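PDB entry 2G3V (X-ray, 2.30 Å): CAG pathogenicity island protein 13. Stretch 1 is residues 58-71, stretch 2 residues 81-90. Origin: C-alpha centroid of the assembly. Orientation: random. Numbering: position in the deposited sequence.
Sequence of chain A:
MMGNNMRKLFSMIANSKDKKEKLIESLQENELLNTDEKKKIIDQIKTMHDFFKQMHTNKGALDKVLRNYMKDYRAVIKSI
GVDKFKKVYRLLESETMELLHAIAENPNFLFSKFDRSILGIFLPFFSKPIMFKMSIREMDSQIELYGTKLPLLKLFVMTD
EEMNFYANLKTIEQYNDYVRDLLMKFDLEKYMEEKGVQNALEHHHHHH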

ATOM      1  N   ASN A  58     -12.072  -9.055  12.472  1.00 10.85           N
ATOM      2  CA  ASN A  58     -11.878  -9.341  13.888  1.00 12.59           C
ATOM      3  C   ASN A  58     -12.154  -8.047  14.647  1.00 11.74           C
ATOM      4  O   ASN A  58     -11.597  -6.995  14.307  1.00  9.61           O
ATOM      5  N   LYS A  59     -13.023  -8.101  15.652  1.00 10.91           N
ATOM      6  CA  LYS A  59     -13.308  -6.892  16.427  1.00 11.31           C
ATOM      7  C   LYS A  59     -12.266  -6.783  17.530  1.00 10.84           C
ATOM      8  O   LYS A  59     -11.767  -5.699  17.844  1.00 10.82           O
ATOM      9  N   GLY A  60     -11.931  -7.926  18.116  1.00 10.67           N
ATOM     10  CA  GLY A  60     -10.935  -7.922  19.157  1.00  8.08           C
ATOM     11  C   GLY A  60      -9.646  -7.440  18.532  1.00  8.15           C
ATOM     12  O   GLY A  60      -8.909  -6.645  19.131  1.00  8.98           O
ATOM     13  N   ALA A  61      -9.377  -7.911  17.318  1.00  6.51           N
ATOM     14  CA  ALA A  61      -8.148  -7.538  16.617  1.00  6.06           C
ATOM     15  C   ALA A  61      -8.001  -6.046  16.395  1.00  6.05           C
ATOM     16  O   ALA A  61      -6.932  -5.487  16.640  1.00  6.78           O
ATOM     17  N   LEU A  62      -9.065  -5.397  15.930  1.00  6.05           N
ATOM     18  CA  LEU A  62      -9.016  -3.963  15.683  1.00  5.20           C
ATOM     19  C   LEU A  62      -8.826  -3.123  16.933  1.00  6.62           C
ATOM     20  O   LEU A  62      -8.065  -2.137  16.922  1.00  7.02           O
ATOM     21  N   ASP A  63      -9.517  -3.485  18.010  1.00  6.62           N
ATOM     22  CA  ASP A  63      -9.392  -2.706  19.234  1.00  6.46           C
ATOM     23  C   ASP A  63      -8.013  -2.919  19.837  1.00  7.00           C
ATOM     24  O   ASP A  63      -7.413  -1.999  20.419  1.00  4.71           O
ATOM     25  N   LYS A  64      -7.526  -4.147  19.690  1.00  5.76           N
ATOM     26  CA  LYS A  64      -6.228  -4.534  20.220  1.00  4.94           C
ATOM     27  C   LYS A  64      -5.087  -3.819  19.512  1.00  3.39           C
ATOM     28  O   LYS A  64      -4.056  -3.514  20.125  1.00  2.39           O
ATOM     29  N   VAL A  65      -5.269  -3.548  18.226  1.00  1.69           N
ATOM     30  CA  VAL A  65      -4.240  -2.848  17.459  1.00  2.05           C
ATOM     31  C   VAL A  65      -4.242  -1.343  17.785  1.00  1.76           C
ATOM     32  O   VAL A  65      -3.182  -0.716  17.869  1.00  1.05           O
ATOM     33  N   LEU A  66      -5.430  -0.785  17.994  1.00  1.05           N
ATOM     34  CA  LEU A  66      -5.567   0.630  18.319  1.00  1.05           C
ATOM     35  C   LEU A  66      -4.956   1.010  19.683  1.00  1.48           C
ATOM     36  O   LEU A  66      -4.431   2.109  19.854  1.00  1.05           O
ATOM     37  N   ARG A  67      -5.006   0.083  20.635  1.00  1.54           N
ATOM     38  CA  ARG A  67      -4.461   0.297  21.966  1.00  2.65           C
ATOM     39  C   ARG A  67      -2.934   0.255  21.983  1.00  3.49           C
ATOM     40  O   ARG A  67      -2.284   0.923  22.801  1.00  3.30           O
ATOM     41  N   ASN A  68      -2.363  -0.527  21.077  1.00  2.66           N
ATOM     42  CA  ASN A  68      -0.922  -0.657  21.019  1.00  3.19           C
ATOM     43  C   ASN A  68      -0.222   0.197  19.982  1.00  3.35           C
ATOM     44  O   ASN A  68       0.990   0.345  20.037  1.00  2.35           O
ATOM     45  N   TYR A  69      -0.969   0.753  19.034  1.00  4.91           N
ATOM     46  CA  TYR A  69      -0.363   1.585  17.996  1.00  4.29           C
ATOM     47  C   TYR A  69      -0.581   3.074  18.212  1.00  5.42           C
ATOM     48  O   TYR A  69       0.346   3.872  18.047  1.00  4.98           O
HETATM   49  N   MSE A  70      -1.802   3.447  18.577  1.00  5.31           N
HETATM   50  CA  MSE A  70      -2.108   4.857  18.758  1.00  8.37           C
HETATM   51  C   MSE A  70      -1.355   5.413  19.932  1.00  9.89           C
HETATM   52  O   MSE A  70      -1.071   4.679  20.881  1.00 13.03           O
ATOM     53  N   LYS A  71      -0.982   6.688  19.858  1.00  9.15           N
ATOM     54  CA  LYS A  71      -0.262   7.295  20.965  1.00  9.50           C
ATOM     55  C   LYS A  71      -1.287   7.451  22.094  1.00  9.70           C
ATOM     56  O   LYS A  71      -0.998   7.239  23.278  1.00  8.94           O
ATOM     57  N   GLY A  81     -13.308   6.560  16.348  1.00  8.41           N
ATOM     58  CA  GLY A  81     -14.137   5.365  16.477  1.00  8.33           C
ATOM     59  C   GLY A  81     -13.724   4.205  15.584  1.00  8.23           C
ATOM     60  O   GLY A  81     -13.241   4.398  14.464  1.00  7.37           O
ATOM     61  N   VAL A  82     -13.926   2.992  16.083  1.00  8.62           N
ATOM     62  CA  VAL A  82     -13.570   1.790  15.345  1.00  8.92           C
ATOM     63  C   VAL A  82     -14.324   1.653  14.033  1.00  9.58           C
ATOM     64  O   VAL A  82     -13.849   1.008  13.094  1.00 10.52           O
ATOM     65  N   ASP A  83     -15.498   2.258  13.973  1.00 10.75           N
ATOM     66  CA  ASP A  83     -16.332   2.192  12.784  1.00 13.11           C
ATOM     67  C   ASP A  83     -15.690   2.788  11.530  1.00 13.12           C
ATOM     68  O   ASP A  83     -15.890   2.276  10.417  1.00 13.70           O
ATOM     69  N   LYS A  84     -14.914   3.855  11.706  1.00 10.64           N
ATOM     70  CA  LYS A  84     -14.264   4.504  10.573  1.00  9.89           C
ATOM     71  C   LYS A  84     -12.979   3.760  10.199  1.00  9.26           C
ATOM     72  O   LYS A  84     -12.585   3.701   9.029  1.00  9.61           O
ATOM     73  N   PHE A  85     -12.317   3.197  11.202  1.00  8.00           N
ATOM     74  CA  PHE A  85     -11.087   2.456  10.962  1.00  5.22           C
ATOM     75  C   PHE A  85     -11.401   1.205  10.173  1.00  3.99           C
ATOM     76  O   PHE A  85     -10.711   0.878   9.212  1.00  1.05           O
ATOM     77  N   LYS A  86     -12.462   0.522  10.583  1.00  3.62           N
ATOM     78  CA  LYS A  86     -12.870  -0.704   9.925  1.00  5.61           C
ATOM     79  C   LYS A  86     -13.133  -0.445   8.444  1.00  6.33           C
ATOM     80  O   LYS A  86     -12.858  -1.298   7.596  1.00  5.97           O
ATOM     81  N   LYS A  87     -13.640   0.747   8.138  1.00  5.74           N
ATOM     82  CA  LYS A  87     -13.951   1.127   6.766  1.00  5.56           C
ATOM     83  C   LYS A  87     -12.739   1.121   5.845  1.00  5.27           C
ATOM     84  O   LYS A  87     -12.748   0.439   4.818  1.00  4.99           O
ATOM     85  N   VAL A  88     -11.707   1.888   6.197  1.00  4.44           N
ATOM     86  CA  VAL A  88     -10.510   1.958   5.369  1.00  2.53           C
ATOM     87  C   VAL A  88      -9.889   0.588   5.198  1.00  1.51           C
ATOM     88  O   VAL A  88      -9.435   0.240   4.123  1.00  1.05           O
ATOM     89  N   TYR A  89      -9.896  -0.201   6.262  1.00  1.25           N
ATOM     90  CA  TYR A  89      -9.293  -1.521   6.213  1.00  2.63           C
ATOM     91  C   TYR A  89     -10.015  -2.465   5.261  1.00  3.18           C
ATOM     92  O   TYR A  89      -9.410  -3.379   4.698  1.00  3.73           O
ATOM     93  N   ARG A  90     -11.306  -2.240   5.061  1.00  3.57           N
ATOM     94  CA  ARG A  90     -12.060  -3.079   4.140  1.00  3.55           C
ATOM     95  C   ARG A  90     -11.552  -2.729   2.754  1.00  4.00           C
ATOM     96  O   ARG A  90     -11.336  -3.599   1.914  1.00  5.29           O
TER

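The contact between residues 58-71 and 81-90 is a small, almost wholly apolar crossing of two helices, built around Leu62 and Leu66 on one side and Val82 and Phe85 on the other, with no hydrogen bond or salt bridge passing between the stretches. Helices 59-69 and 82-90 run at 105° to each other, and their axes come no closer than 10.8 Å. The contact runs from Lys59 to Met70 and from Val82 to Tyr89, and buries 421 Å² in total, both sides summed. The spacing of the axes leaves the gap to be filled by side chains.

Leu62, Leu66 and Met70 follow one another at intervals of four, so they line one side of the first stretch, and the CA-to-CB bond of each points toward the second. Val82, Phe85 and Tyr89 answer them with the same direction, again at helical spacing. Leu62 gives up the most surface. Its t, p rotamer (chi1 170°, chi2 64°) spreads its two methyls over different neighbours: CD2 lies 3.6 Å from Val82 CB and 3.4 Å from Lys86 CE, whereas CD1 reaches Phe85 CB at 4.0 Å and Tyr89 CE2 at 4.4 Å. Leu62 thus touches four residues of the opposing helix.

One turn on, Leu66 takes the m, t rotamer and sits against Phe85. Its CD2 is placed over one face of the ring, 3.9 Å from the centroid and 14° off the ring normal, a CH-pi arrangement. The other methyl, CD1, packs 3.7 Å from Phe85 CD2 and also meets Val82 CG1 at 4.1 Å. Both Val82 and Phe85 have chi1 near m (-64° and -86°). Met70, a selenomethionine just past the end of its helix, extends the apolar patch: with chi1 and chi2 both m, its CE comes 4.0 Å from Phe85 CZ. Phe85 therefore meets three side chains of the first stretch. Tyr89, also m at chi1, has a smaller part, and its hydroxyl is hydrogen-bonded elsewhere in the structure.

The polar groups form no hydrogen bond across the contact. Lys59 and Lys86 both start with CA-to-CB sideways, but their long chains, each t at chi1, bring their ends closer. Lys59 CE is 3.1 Å from Lys86 NZ, and the two NZ atoms are 4.3 Å apart, so like charges face each other with no acid of either stretch between them; what Lys86 adds to the packing is its aliphatic chain against Leu62. Within the first stretch, Asn58 caps the helix by accepting from Ala61 N through OD1 at 2.8 Å, while Arg67 NE forms a salt bridge with Asp63 OD2 at 2.9 Å. Asn68 ND2 donates to Lys64 O, also at 2.9 Å. These bonds tie the first stretch to itself and leave the meeting of the two helices to apolar packing.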

ATOM      1  CB  ASN A  58     -10.424  -9.786  14.088  1.00 14.38           C
ATOM      2  CG  ASN A  58     -10.234 -10.720  15.268  1.00 17.49           C
ATOM      3  OD1 ASN A  58     -10.430 -10.339  16.429  1.00 17.71           O
ATOM      4  ND2 ASN A  58      -9.825 -11.953  14.974  1.00 16.42           N
ATOM      5  CB  LYS A  59     -14.716  -6.940  17.032  1.00 12.27           C
ATOM      6  CG  LYS A  59     -15.286  -5.556  17.332  1.00 12.25           C
ATOM      7  CD  LYS A  59     -16.679  -5.357  16.703  1.00 15.08           C
ATOM      8  CE  LYS A  59     -17.143  -3.878  16.704  1.00 12.18           C
ATOM      9  NZ  LYS A  59     -17.297  -3.289  18.058  1.00 11.62           N
ATOM     10  CB  ALA A  61      -8.052  -8.263  15.288  1.00  6.73           C
ATOM     11  CB  LEU A  62     -10.285  -3.505  14.978  1.00  4.85           C
ATOM     12  CG  LEU A  62     -10.501  -1.996  14.855  1.00  3.87           C
ATOM     13  CD1 LEU A  62      -9.417  -1.382  13.998  1.00  4.70           C
ATOM     14  CD2 LEU A  62     -11.861  -1.756  14.233  1.00  3.13           C
ATOM     15  CB  ASP A  63     -10.441  -3.122  20.265  1.00  6.78           C
ATOM     16  CG  ASP A  63     -10.356  -2.287  21.531  1.00  5.19           C
ATOM     17  OD1 ASP A  63     -10.922  -1.176  21.539  1.00  4.21           O
ATOM     18  OD2 ASP A  63      -9.700  -2.725  22.506  1.00  5.80           O
ATOM     19  CB  LYS A  64      -6.044  -6.053  20.113  1.00  5.20           C
ATOM     20  CG  LYS A  64      -4.644  -6.490  20.466  1.00  7.14           C
ATOM     21  CD  LYS A  64      -4.376  -7.925  20.098  1.00  9.82           C
ATOM     22  CE  LYS A  64      -2.873  -8.180  20.072  1.00  9.76           C
ATOM     23  NZ  LYS A  64      -2.188  -7.288  19.094  1.00 10.66           N
ATOM     24  CB  VAL A  65      -4.431  -3.097  15.918  1.00  1.05           C
ATOM     25  CG1 VAL A  65      -3.501  -2.212  15.102  1.00  1.05           C
ATOM     26  CG2 VAL A  65      -4.153  -4.572  15.591  1.00  1.05           C
ATOM     27  CB  LEU A  66      -7.050   1.040  18.250  1.00  1.05           C
ATOM     28  CG  LEU A  66      -7.569   1.192  16.810  1.00  1.05           C
ATOM     29  CD1 LEU A  66      -9.030   1.526  16.773  1.00  1.05           C
ATOM     30  CD2 LEU A  66      -6.751   2.281  16.109  1.00  1.05           C
ATOM     31  CB  ARG A  67      -4.994  -0.765  22.948  1.00  3.20           C
ATOM     32  CG  ARG A  67      -6.465  -0.638  23.311  1.00  4.37           C
ATOM     33  CD  ARG A  67      -6.836  -1.648  24.381  1.00  5.93           C
ATOM     34  NE  ARG A  67      -8.262  -1.644  24.722  1.00  5.59           N
ATOM     35  CZ  ARG A  67      -8.858  -0.745  25.500  1.00  7.00           C
ATOM     36  NH1 ARG A  67      -8.160   0.253  26.032  1.00 10.06           N
ATOM     37  NH2 ARG A  67     -10.152  -0.858  25.766  1.00  5.16           N
ATOM     38  CB  ASN A  68      -0.558  -2.122  20.801  1.00  4.27           C
ATOM     39  CG  ASN A  68      -0.833  -2.961  22.016  1.00  2.44           C
ATOM     40  OD1 ASN A  68      -0.185  -2.803  23.039  1.00  6.88           O
ATOM     41  ND2 ASN A  68      -1.809  -3.848  21.921  1.00  2.59           N
ATOM     42  CB  TYR A  69      -0.907   1.225  16.607  1.00  4.17           C
ATOM     43  CG  TYR A  69      -0.425  -0.098  16.031  1.00  3.61           C
ATOM     44  CD1 TYR A  69      -0.122  -0.207  14.665  1.00  3.05           C
ATOM     45  CD2 TYR A  69      -0.312  -1.243  16.828  1.00  3.89           C
ATOM     46  CE1 TYR A  69       0.279  -1.414  14.104  1.00  1.47           C
ATOM     47  CE2 TYR A  69       0.086  -2.470  16.275  1.00  3.30           C
ATOM     48  CZ  TYR A  69       0.379  -2.543  14.906  1.00  2.46           C
ATOM     49  OH  TYR A  69       0.760  -3.721  14.316  1.00  1.05           O
HETATM   50  CB  MSE A  70      -3.606   5.040  18.947  1.00  8.89           C
HETATM   51  CG  MSE A  70      -4.367   4.525  17.758  1.00  8.87           C
HETATM   52 SE   MSE A  70      -3.499   5.171  16.149  1.00 10.41          SE
HETATM   53  CE  MSE A  70      -4.755   6.607  15.802  1.00 12.17           C
ATOM     54  CB  LYS A  71       0.301   8.658  20.551  1.00  9.73           C
ATOM     55  CG  LYS A  71       1.325   9.224  21.532  1.00  6.57           C
ATOM     56  CD  LYS A  71       1.827  10.591  21.080  1.00  7.43           C
ATOM     57  CE  LYS A  71       2.554  10.543  19.730  1.00  3.79           C
ATOM     58  NZ  LYS A  71       3.821   9.766  19.757  1.00  1.05           N
ATOM     59  CB  VAL A  82     -13.843   0.538  16.183  1.00  7.50           C
ATOM     60  CG1 VAL A  82     -12.965   0.541  17.405  1.00  6.84           C
ATOM     61  CG2 VAL A  82     -15.321   0.482  16.571  1.00  5.12           C
ATOM     62  CB  ASP A  83     -17.690   2.862  13.070  1.00 15.58           C
ATOM     63  CG  ASP A  83     -17.568   4.099  13.967  1.00 16.61           C
ATOM     64  OD1 ASP A  83     -17.328   5.205  13.427  1.00 17.64           O
ATOM     65  OD2 ASP A  83     -17.704   3.958  15.212  1.00 16.98           O
ATOM     66  CB  LYS A  84     -13.946   5.969  10.913  1.00 12.57           C
ATOM     67  CG  LYS A  84     -13.772   6.869   9.692  1.00 13.00           C
ATOM     68  CD  LYS A  84     -13.292   8.257  10.058  1.00 15.38           C
ATOM     69  CE  LYS A  84     -14.247   8.983  10.998  1.00 15.24           C
ATOM     70  NZ  LYS A  84     -15.553   9.267  10.361  1.00 15.96           N
ATOM     71  CB  PHE A  85     -10.420   2.080  12.285  1.00  2.89           C
ATOM     72  CG  PHE A  85      -9.536   3.147  12.822  1.00  2.18           C
ATOM     73  CD1 PHE A  85      -8.343   3.465  12.172  1.00  3.90           C
ATOM     74  CD2 PHE A  85      -9.888   3.851  13.960  1.00  1.15           C
ATOM     75  CE1 PHE A  85      -7.509   4.473  12.657  1.00  2.59           C
ATOM     76  CE2 PHE A  85      -9.066   4.852  14.449  1.00  1.76           C
ATOM     77  CZ  PHE A  85      -7.869   5.167  13.797  1.00  1.30           C
ATOM     78  CB  LYS A  86     -14.121  -1.247  10.611  1.00  7.21           C
ATOM     79  CG  LYS A  86     -14.312  -2.757  10.495  1.00 10.20           C
ATOM     80  CD  LYS A  86     -15.275  -3.266  11.568  1.00 11.33           C
ATOM     81  CE  LYS A  86     -14.734  -2.935  12.960  1.00 13.10           C
ATOM     82  NZ  LYS A  86     -15.589  -3.408  14.096  1.00 12.68           N
ATOM     83  CB  LYS A  87     -14.588   2.522   6.724  1.00  6.21           C
ATOM     84  CG  LYS A  87     -15.066   2.936   5.332  1.00  8.33           C
ATOM     85  CD  LYS A  87     -15.703   4.318   5.317  1.00  8.06           C
ATOM     86  CE  LYS A  87     -16.136   4.694   3.896  1.00  9.61           C
ATOM     87  NZ  LYS A  87     -16.851   6.006   3.810  1.00 10.70           N
ATOM     88  CB  VAL A  88      -9.438   2.916   5.961  1.00  2.12           C
ATOM     89  CG1 VAL A  88      -9.936   4.346   5.901  1.00  4.26           C
ATOM     90  CG2 VAL A  88      -9.096   2.526   7.385  1.00  1.61           C
ATOM     91  CB  TYR A  89      -9.199  -2.088   7.628  1.00  1.49           C
ATOM     92  CG  TYR A  89      -8.083  -1.437   8.417  1.00  2.70           C
ATOM     93  CD1 TYR A  89      -6.760  -1.539   7.984  1.00  1.73           C
ATOM     94  CD2 TYR A  89      -8.344  -0.713   9.583  1.00  1.05           C
ATOM     95  CE1 TYR A  89      -5.725  -0.948   8.685  1.00  1.05           C
ATOM     96  CE2 TYR A  89      -7.308  -0.105  10.296  1.00  3.82           C
ATOM     97  CZ  TYR A  89      -6.001  -0.233   9.839  1.00  2.41           C
ATOM     98  OH  TYR A  89      -4.971   0.334  10.548  1.00  3.78           O
ATOM     99  CB  ARG A  90     -13.554  -2.781   4.236  1.00  1.45           C
ATOM    100  CG  ARG A  90     -14.121  -3.053   5.616  1.00  4.66           C
ATOM    101  CD  ARG A  90     -15.613  -3.326   5.576  1.00 11.26           C
ATOM    102  NE  ARG A  90     -16.129  -3.782   6.870  1.00 12.88           N
ATOM    103  CZ  ARG A  90     -16.593  -2.967   7.812  1.00 13.00           C
ATOM    104  NH1 ARG A  90     -16.605  -1.654   7.602  1.00  9.84           N
ATOM    105  NH2 ARG A  90     -17.045  -3.462   8.959  1.00 12.48           N
TER